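Local coordinates for protein amine oxidase (Emericella nidulans, PDB 3PGB) that probably oxidises primary amines to aldehydes as a homodimeric enzyme that uses copper and a topaquinone cofactor, at residues F354-L366 / L402-E414. Sequence-based numbering, arbitrary orientation.
Sequences FYIAFNRDTGLSL and LDSYYGFGPYAFE
Arg-360 reaches over the 402-414 loop, its chain turned about the CB-CG bond (chi2 75°) and its CD lying 3.5 Å from Pro-410 CG. The guanidinium ends among backbone carbonyls: NH1 meets Ser-404 O at 2.9 Å and NH2 meets Tyr-405 O at 3.0 Å, both weak bonds by their bent N-H angles, while Tyr-406 O sits over the centre of one face. Asp-361 OD1 is shared between Arg-360 NH1, a salt bridge of 3.4 Å, and Arg-135, and its one negative charge probably offsets part of the positive charge of the two. Two main-chain bonds fix the register, Phe-408 N to Asp-361 O (3.0 Å, nearly straight at 171°) and Gly-409 N to Arg-360 O, each donor standing above the carbonyl plane. These contacts clasp the tip of the beta hairpin formed by strands 352-359 and 363-371, in the copper amine oxidase catalytic domain, to the loop that carries Asp-403, the predicted proton acceptor. Within the turn, Asn-359 OD1 accepts from Thr-362 N (an Asx motif) and Thr-362 OG1. Phe-408 carries its CG beside its own N (chi1 -77°), which brings a ring edge to Asp-361 O, 3.4 Å from CD2; Leu-382 and Ala-385 pack against the same side chain. Toward the far end of the contact, Phe-358 has Gly-363 CA over one face, toward the rim; Ala-412 CB meets the ring edge at CZ, which lies 3.7 Å from Gly-409 CA.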
ATOM      1  N   PHE A 354      -5.817  18.209 -15.895  1.00 10.94           N
ATOM      2  CA  PHE A 354      -6.994  17.386 -16.148  1.00 10.91           C
ATOM      3  C   PHE A 354      -8.279  18.175 -15.953  1.00 11.09           C
ATOM      4  O   PHE A 354      -8.271  19.238 -15.328  1.00 11.12           O
ATOM      5  CB  PHE A 354      -6.998  16.157 -15.232  1.00 10.94           C
ATOM      6  CG  PHE A 354      -6.986  16.486 -13.764  1.00 10.75           C
ATOM      7  CD1 PHE A 354      -5.798  16.571 -13.073  1.00 10.63           C
ATOM      8  CD2 PHE A 354      -8.174  16.708 -13.080  1.00 11.19           C
ATOM      9  CE1 PHE A 354      -5.783  16.871 -11.722  1.00 11.62           C
ATOM     10  CE2 PHE A 354      -8.170  17.014 -11.724  1.00 11.82           C
ATOM     11  CZ  PHE A 354      -6.971  17.089 -11.043  1.00 11.84           C
ATOM     12  N   TYR A 355      -9.376  17.641 -16.489  1.00 11.17           N
ATOM     13  CA  TYR A 355     -10.711  18.202 -16.274  1.00 11.21           C
ATOM     14  C   TYR A 355     -11.474  17.350 -15.273  1.00 11.42           C
ATOM     15  O   TYR A 355     -11.339  16.131 -15.253  1.00 11.54           O
ATOM     16  CB  TYR A 355     -11.505  18.248 -17.581  1.00 11.21           C
ATOM     17  CG  TYR A 355     -11.007  19.247 -18.604  1.00 10.68           C
ATOM     18  CD1 TYR A 355      -9.884  18.981 -19.371  1.00 11.08           C
ATOM     19  CD2 TYR A 355     -11.674  20.441 -18.820  1.00 10.47           C
ATOM     20  CE1 TYR A 355      -9.428  19.880 -20.325  1.00 11.56           C
ATOM     21  CE2 TYR A 355     -11.229  21.356 -19.770  1.00 11.12           C
ATOM     22  CZ  TYR A 355     -10.105  21.072 -20.522  1.00 12.14           C
ATOM     23  OH  TYR A 355      -9.657  21.981 -21.463  1.00 12.49           O
ATOM     24  N   ILE A 356     -12.288  18.005 -14.457  1.00 11.77           N
ATOM     25  CA  ILE A 356     -13.155  17.343 -13.491  1.00 11.99           C
ATOM     26  C   ILE A 356     -14.551  17.194 -14.092  1.00 12.32           C
ATOM     27  O   ILE A 356     -15.082  18.124 -14.700  1.00 12.21           O
ATOM     28  CB  ILE A 356     -13.231  18.166 -12.182  1.00 12.17           C
ATOM     29  CG1 ILE A 356     -11.866  18.171 -11.485  1.00 12.38           C
ATOM     30  CG2 ILE A 356     -14.304  17.635 -11.238  1.00 11.67           C
ATOM     31  CD1 ILE A 356     -11.794  19.146 -10.317  1.00 12.69           C
ATOM     32  N   ALA A 357     -15.128  16.008 -13.937  1.00 12.83           N
ATOM     33  CA  ALA A 357     -16.515  15.750 -14.317  1.00 12.87           C
ATOM     34  C   ALA A 357     -17.232  15.109 -13.143  1.00 13.11           C
ATOM     35  O   ALA A 357     -16.592  14.560 -12.249  1.00 13.02           O
ATOM     36  CB  ALA A 357     -16.574  14.854 -15.529  1.00 12.83           C
ATOM     37  N   PHE A 358     -18.558  15.185 -13.140  1.00 13.66           N
ATOM     38  CA  PHE A 358     -19.337  14.688 -12.011  1.00 14.31           C
ATOM     39  C   PHE A 358     -20.769  14.346 -12.405  1.00 14.85           C
ATOM     40  O   PHE A 358     -21.473  15.186 -12.956  1.00 15.30           O
ATOM     41  CB  PHE A 358     -19.355  15.741 -10.901  1.00 14.33           C
ATOM     42  CG  PHE A 358     -19.774  15.210  -9.564  1.00 14.10           C
ATOM     43  CD1 PHE A 358     -21.100  15.255  -9.168  1.00 14.56           C
ATOM     44  CD2 PHE A 358     -18.840  14.678  -8.698  1.00 14.35           C
ATOM     45  CE1 PHE A 358     -21.488  14.767  -7.927  1.00 14.71           C
ATOM     46  CE2 PHE A 358     -19.216  14.189  -7.460  1.00 14.61           C
ATOM     47  CZ  PHE A 358     -20.539  14.239  -7.069  1.00 14.55           C
ATOM     48  N   ASN A 359     -21.202  13.120 -12.117  1.00 15.41           N
ATOM     49  CA  ASN A 359     -22.595  12.733 -12.359  1.00 15.84           C
ATOM     50  C   ASN A 359     -23.258  12.075 -11.153  1.00 16.17           C
ATOM     51  O   ASN A 359     -22.612  11.830 -10.136  1.00 16.45           O
ATOM     52  CB  ASN A 359     -22.723  11.858 -13.619  1.00 15.84           C
ATOM     53  CG  ASN A 359     -21.979  10.545 -13.517  1.00 16.15           C
ATOM     54  OD1 ASN A 359     -21.758  10.010 -12.425  1.00 17.59           O
ATOM     55  ND2 ASN A 359     -21.596  10.008 -14.669  1.00 15.86           N
ATOM     56  N   ARG A 360     -24.561  11.837 -11.276  1.00 16.78           N
ATOM     57  CA  ARG A 360     -25.375  11.192 -10.242  1.00 17.13           C
ATOM     58  C   ARG A 360     -24.957   9.737 -10.001  1.00 17.29           C
ATOM     59  O   ARG A 360     -24.891   9.291  -8.863  1.00 17.48           O
ATOM     60  CB  ARG A 360     -26.877  11.317 -10.616  1.00 17.29           C
ATOM     61  CG  ARG A 360     -27.784  10.068 -10.466  1.00 18.18           C
ATOM     62  CD  ARG A 360     -28.127   9.774  -9.035  1.00 19.63           C
ATOM     63  NE  ARG A 360     -29.361   8.998  -8.844  1.00 20.65           N
ATOM     64  CZ  ARG A 360     -29.491   7.684  -9.030  1.00 21.26           C
ATOM     65  NH1 ARG A 360     -28.492   6.937  -9.480  1.00 21.47           N
ATOM     66  NH2 ARG A 360     -30.656   7.108  -8.777  1.00 22.80           N
ATOM     67  N   ASP A 361     -24.660   9.001 -11.066  1.00 17.62           N
ATOM     68  CA  ASP A 361     -24.410   7.563 -10.942  1.00 17.84           C
ATOM     69  C   ASP A 361     -23.107   7.247 -10.212  1.00 18.05           C
ATOM     70  O   ASP A 361     -23.119   6.516  -9.219  1.00 18.53           O
ATOM     71  CB  ASP A 361     -24.392   6.887 -12.313  1.00 17.76           C
ATOM     72  CG  ASP A 361     -25.726   6.976 -13.038  1.00 17.77           C
ATOM     73  OD1 ASP A 361     -26.764   7.249 -12.387  1.00 15.29           O
ATOM     74  OD2 ASP A 361     -25.728   6.753 -14.275  1.00 17.41           O
ATOM     75  N   THR A 362     -21.999   7.801 -10.696  1.00 17.82           N
ATOM     76  CA  THR A 362     -20.671   7.415 -10.218  1.00 17.98           C
ATOM     77  C   THR A 362     -19.870   8.559  -9.587  1.00 18.10           C
ATOM     78  O   THR A 362     -18.719   8.371  -9.199  1.00 17.88           O
ATOM     79  CB  THR A 362     -19.844   6.803 -11.363  1.00 17.87           C
ATOM     80  OG1 THR A 362     -19.743   7.743 -12.441  1.00 18.00           O
ATOM     81  CG2 THR A 362     -20.498   5.529 -11.867  1.00 17.89           C
ATOM     82  N   GLY A 363     -20.478   9.736  -9.471  1.00 18.38           N
ATOM     83  CA  GLY A 363     -19.831  10.858  -8.809  1.00 18.49           C
ATOM     84  C   GLY A 363     -18.676  11.400  -9.625  1.00 18.60           C
ATOM     85  O   GLY A 363     -18.872  11.863 -10.740  1.00 18.56           O
ATOM     86  N   LEU A 364     -17.469  11.314  -9.070  1.00 18.84           N
ATOM     87  CA  LEU A 364     -16.293  11.981  -9.640  1.00 19.02           C
ATOM     88  C   LEU A 364     -15.739  11.235 -10.843  1.00 18.95           C
ATOM     89  O   LEU A 364     -15.776  10.010 -10.892  1.00 19.19           O
ATOM     90  CB  LEU A 364     -15.196  12.111  -8.574  1.00 19.04           C
ATOM     91  CG  LEU A 364     -13.898  12.846  -8.910  1.00 19.06           C
ATOM     92  CD1 LEU A 364     -14.158  14.250  -9.418  1.00 18.90           C
ATOM     93  CD2 LEU A 364     -13.020  12.879  -7.668  1.00 19.24           C
ATOM     94  N   SER A 365     -15.211  11.988 -11.800  1.00 18.80           N
ATOM     95  CA  SER A 365     -14.551  11.419 -12.967  1.00 18.55           C
ATOM     96  C   SER A 365     -13.523  12.418 -13.482  1.00 18.12           C
ATOM     97  O   SER A 365     -13.693  13.626 -13.298  1.00 18.27           O
ATOM     98  CB  SER A 365     -15.592  11.123 -14.036  1.00 18.69           C
ATOM     99  OG  SER A 365     -15.075  10.261 -15.022  1.00 20.12           O
ATOM    100  N   LEU A 366     -12.453  11.916 -14.096  1.00 17.62           N
ATOM    101  CA  LEU A 366     -11.402  12.767 -14.671  1.00 17.22           C
ATOM    102  C   LEU A 366     -11.315  12.553 -16.178  1.00 16.86           C
ATOM    103  O   LEU A 366     -11.422  11.422 -16.655  1.00 16.85           O
ATOM    104  CB  LEU A 366     -10.038  12.461 -14.041  1.00 17.30           C
ATOM    105  CG  LEU A 366      -9.798  12.942 -12.609  1.00 17.55           C
ATOM    106  CD1 LEU A 366     -10.728  12.247 -11.636  1.00 18.19           C
ATOM    107  CD2 LEU A 366      -8.346  12.714 -12.208  1.00 17.33           C
ATOM    108  N   LEU A 402     -25.299  -2.905  -5.884  1.00 15.94           N
ATOM    109  CA  LEU A 402     -24.661  -2.217  -6.983  1.00 16.27           C
ATOM    110  C   LEU A 402     -24.990  -0.746  -6.767  1.00 16.64           C
ATOM    111  O   LEU A 402     -26.107  -0.306  -7.039  1.00 16.95           O
ATOM    112  CB  LEU A 402     -25.189  -2.741  -8.318  1.00 16.16           C
ATOM    113  CG  LEU A 402     -24.802  -4.198  -8.626  1.00 16.10           C
ATOM    114  CD1 LEU A 402     -25.668  -4.787  -9.729  1.00 15.15           C
ATOM    115  CD2 LEU A 402     -23.314  -4.314  -8.982  1.00 14.85           C
ATOM    116  N   ASP A 403     -24.011  -0.001  -6.256  1.00 16.94           N
ATOM    117  CA  ASP A 403     -24.267   1.305  -5.635  1.00 17.10           C
ATOM    118  C   ASP A 403     -24.710   2.439  -6.560  1.00 17.08           C
ATOM    119  O   ASP A 403     -25.291   3.413  -6.089  1.00 16.76           O
ATOM    120  CB  ASP A 403     -23.040   1.758  -4.832  1.00 17.27           C
ATOM    121  CG  ASP A 403     -22.959   1.100  -3.468  1.00 17.62           C
ATOM    122  OD1 ASP A 403     -24.022   0.846  -2.854  1.00 18.13           O
ATOM    123  OD2 ASP A 403     -21.825   0.852  -3.004  1.00 18.58           O
ATOM    124  N   SER A 404     -24.449   2.333  -7.859  1.00 17.22           N
ATOM    125  CA  SER A 404     -24.850   3.401  -8.773  1.00 17.36           C
ATOM    126  C   SER A 404     -26.373   3.477  -8.919  1.00 17.35           C
ATOM    127  O   SER A 404     -26.895   4.478  -9.398  1.00 17.63           O
ATOM    128  CB  SER A 404     -24.175   3.258 -10.136  1.00 17.35           C
ATOM    129  OG  SER A 404     -24.727   2.197 -10.872  1.00 17.51           O
ATOM    130  N   TYR A 405     -27.077   2.426  -8.504  1.00 17.35           N
ATOM    131  CA  TYR A 405     -28.536   2.466  -8.378  1.00 17.17           C
ATOM    132  C   TYR A 405     -28.941   3.586  -7.417  1.00 17.01           C
ATOM    133  O   TYR A 405     -29.842   4.372  -7.709  1.00 17.09           O
ATOM    134  CB  TYR A 405     -29.064   1.120  -7.867  1.00 17.29           C
ATOM    135  CG  TYR A 405     -30.549   1.107  -7.560  1.00 17.80           C
ATOM    136  CD1 TYR A 405     -31.487   0.931  -8.573  1.00 18.32           C
ATOM    137  CD2 TYR A 405     -31.013   1.269  -6.257  1.00 18.25           C
ATOM    138  CE1 TYR A 405     -32.856   0.920  -8.299  1.00 18.58           C
ATOM    139  CE2 TYR A 405     -32.385   1.260  -5.973  1.00 18.93           C
ATOM    140  CZ  TYR A 405     -33.296   1.089  -7.002  1.00 18.67           C
ATOM    141  OH  TYR A 405     -34.645   1.078  -6.736  1.00 19.29           O
ATOM    142  N   TYR A 406     -28.268   3.654  -6.273  1.00 16.80           N
ATOM    143  CA  TYR A 406     -28.517   4.707  -5.295  1.00 16.58           C
ATOM    144  C   TYR A 406     -27.822   5.983  -5.745  1.00 16.57           C
ATOM    145  O   TYR A 406     -28.347   7.087  -5.551  1.00 16.26           O
ATOM    146  CB  TYR A 406     -28.040   4.273  -3.910  1.00 16.60           C
ATOM    147  CG  TYR A 406     -28.733   3.020  -3.425  1.00 17.15           C
ATOM    148  CD1 TYR A 406     -28.128   1.774  -3.547  1.00 17.14           C
ATOM    149  CD2 TYR A 406     -30.017   3.077  -2.873  1.00 17.76           C
ATOM    150  CE1 TYR A 406     -28.771   0.620  -3.119  1.00 17.94           C
ATOM    151  CE2 TYR A 406     -30.667   1.928  -2.435  1.00 17.78           C
ATOM    152  CZ  TYR A 406     -30.042   0.702  -2.564  1.00 18.45           C
ATOM    153  OH  TYR A 406     -30.681  -0.450  -2.138  1.00 19.91           O
ATOM    154  N   GLY A 407     -26.649   5.807  -6.362  1.00 16.51           N
ATOM    155  CA  GLY A 407     -25.849   6.904  -6.894  1.00 16.61           C
ATOM    156  C   GLY A 407     -24.786   7.376  -5.919  1.00 16.64           C
ATOM    157  O   GLY A 407     -25.064   7.544  -4.745  1.00 16.58           O
ATOM    158  N   PHE A 408     -23.568   7.593  -6.408  1.00 16.99           N
ATOM    159  CA  PHE A 408     -22.504   8.213  -5.607  1.00 17.29           C
ATOM    160  C   PHE A 408     -22.666   9.738  -5.498  1.00 17.67           C
ATOM    161  O   PHE A 408     -22.374  10.325  -4.458  1.00 17.82           O
ATOM    162  CB  PHE A 408     -21.127   7.881  -6.198  1.00 17.35           C
ATOM    163  CG  PHE A 408     -20.667   6.487  -5.896  1.00 17.24           C
ATOM    164  CD1 PHE A 408     -19.844   6.238  -4.809  1.00 16.88           C
ATOM    165  CD2 PHE A 408     -21.074   5.417  -6.681  1.00 17.21           C
ATOM    166  CE1 PHE A 408     -19.422   4.953  -4.511  1.00 16.24           C
ATOM    167  CE2 PHE A 408     -20.657   4.126  -6.383  1.00 17.25           C
ATOM    168  CZ  PHE A 408     -19.827   3.902  -5.292  1.00 16.49           C
ATOM    169  N   GLY A 409     -23.123  10.370  -6.574  1.00 18.20           N
ATOM    170  CA  GLY A 409     -23.288  11.823  -6.627  1.00 18.52           C
ATOM    171  C   GLY A 409     -24.238  12.455  -5.615  1.00 18.93           C
ATOM    172  O   GLY A 409     -23.963  13.547  -5.117  1.00 19.40           O
ATOM    173  N   PRO A 410     -25.376  11.799  -5.323  1.00 19.30           N
ATOM    174  CA  PRO A 410     -26.310  12.354  -4.333  1.00 19.51           C
ATOM    175  C   PRO A 410     -25.781  12.355  -2.897  1.00 19.79           C
ATOM    176  O   PRO A 410     -26.221  13.164  -2.072  1.00 19.93           O
ATOM    177  CB  PRO A 410     -27.528  11.422  -4.436  1.00 19.47           C
ATOM    178  CG  PRO A 410     -27.430  10.809  -5.760  1.00 19.50           C
ATOM    179  CD  PRO A 410     -25.966  10.653  -6.032  1.00 19.17           C
ATOM    180  N   TYR A 411     -24.863  11.441  -2.598  1.00 19.98           N
ATOM    181  CA  TYR A 411     -24.344  11.290  -1.245  1.00 20.16           C
ATOM    182  C   TYR A 411     -22.878  11.699  -1.145  1.00 20.01           C
ATOM    183  O   TYR A 411     -22.170  11.259  -0.247  1.00 19.92           O
ATOM    184  CB  TYR A 411     -24.548   9.850  -0.775  1.00 20.19           C
ATOM    185  CG  TYR A 411     -25.962   9.374  -0.990  1.00 20.74           C
ATOM    186  CD1 TYR A 411     -26.992   9.797  -0.156  1.00 21.91           C
ATOM    187  CD2 TYR A 411     -26.279   8.527  -2.040  1.00 21.53           C
ATOM    188  CE1 TYR A 411     -28.297   9.379  -0.356  1.00 22.25           C
ATOM    189  CE2 TYR A 411     -27.580   8.099  -2.253  1.00 21.99           C
ATOM    190  CZ  TYR A 411     -28.583   8.530  -1.404  1.00 22.57           C
ATOM    191  OH  TYR A 411     -29.874   8.110  -1.600  1.00 24.03           O
ATOM    192  N   ALA A 412     -22.435  12.553  -2.063  1.00 20.05           N
ATOM    193  CA  ALA A 412     -21.105  13.153  -1.983  1.00 20.15           C
ATOM    194  C   ALA A 412     -21.183  14.422  -1.119  1.00 20.19           C
ATOM    195  O   ALA A 412     -20.991  15.531  -1.612  1.00 20.04           O
ATOM    196  CB  ALA A 412     -20.579  13.471  -3.376  1.00 19.96           C
ATOM    197  N   PHE A 413     -21.459  14.237   0.171  1.00 20.23           N
ATOM    198  CA  PHE A 413     -21.740  15.342   1.085  1.00 20.44           C
ATOM    199  C   PHE A 413     -20.533  16.252   1.318  1.00 20.25           C
ATOM    200  O   PHE A 413     -19.409  15.920   0.961  1.00 20.02           O
ATOM    201  CB  PHE A 413     -22.210  14.805   2.438  1.00 20.68           C
ATOM    202  CG  PHE A 413     -23.492  14.025   2.378  1.00 22.10           C
ATOM    203  CD1 PHE A 413     -24.637  14.582   1.823  1.00 23.50           C
ATOM    204  CD2 PHE A 413     -23.561  12.737   2.899  1.00 23.33           C
ATOM    205  CE1 PHE A 413     -25.829  13.864   1.781  1.00 24.53           C
ATOM    206  CE2 PHE A 413     -24.748  12.013   2.862  1.00 23.76           C
ATOM    207  CZ  PHE A 413     -25.880  12.572   2.305  1.00 24.26           C
ATOM    208  N   GLU A 414     -20.784  17.407   1.927  1.00 20.20           N
ATOM    209  CA  GLU A 414     -19.717  18.348   2.268  1.00 20.10           C
ATOM    210  C   GLU A 414     -18.714  17.669   3.205  1.00 19.75           C
ATOM    211  O   GLU A 414     -19.101  16.925   4.101  1.00 19.70           O
ATOM    212  CB  GLU A 414     -20.310  19.608   2.917  1.00 20.13           C
ATOM    213  CG  GLU A 414     -19.288  20.646   3.405  1.00 20.31           C
ATOM    214  CD  GLU A 414     -19.935  21.959   3.839  1.00 20.59           C
ATOM    215  OE1 GLU A 414     -21.167  21.984   4.070  1.00 21.00           O
ATOM    216  OE2 GLU A 414     -19.208  22.966   3.965  1.00 20.09           O
TER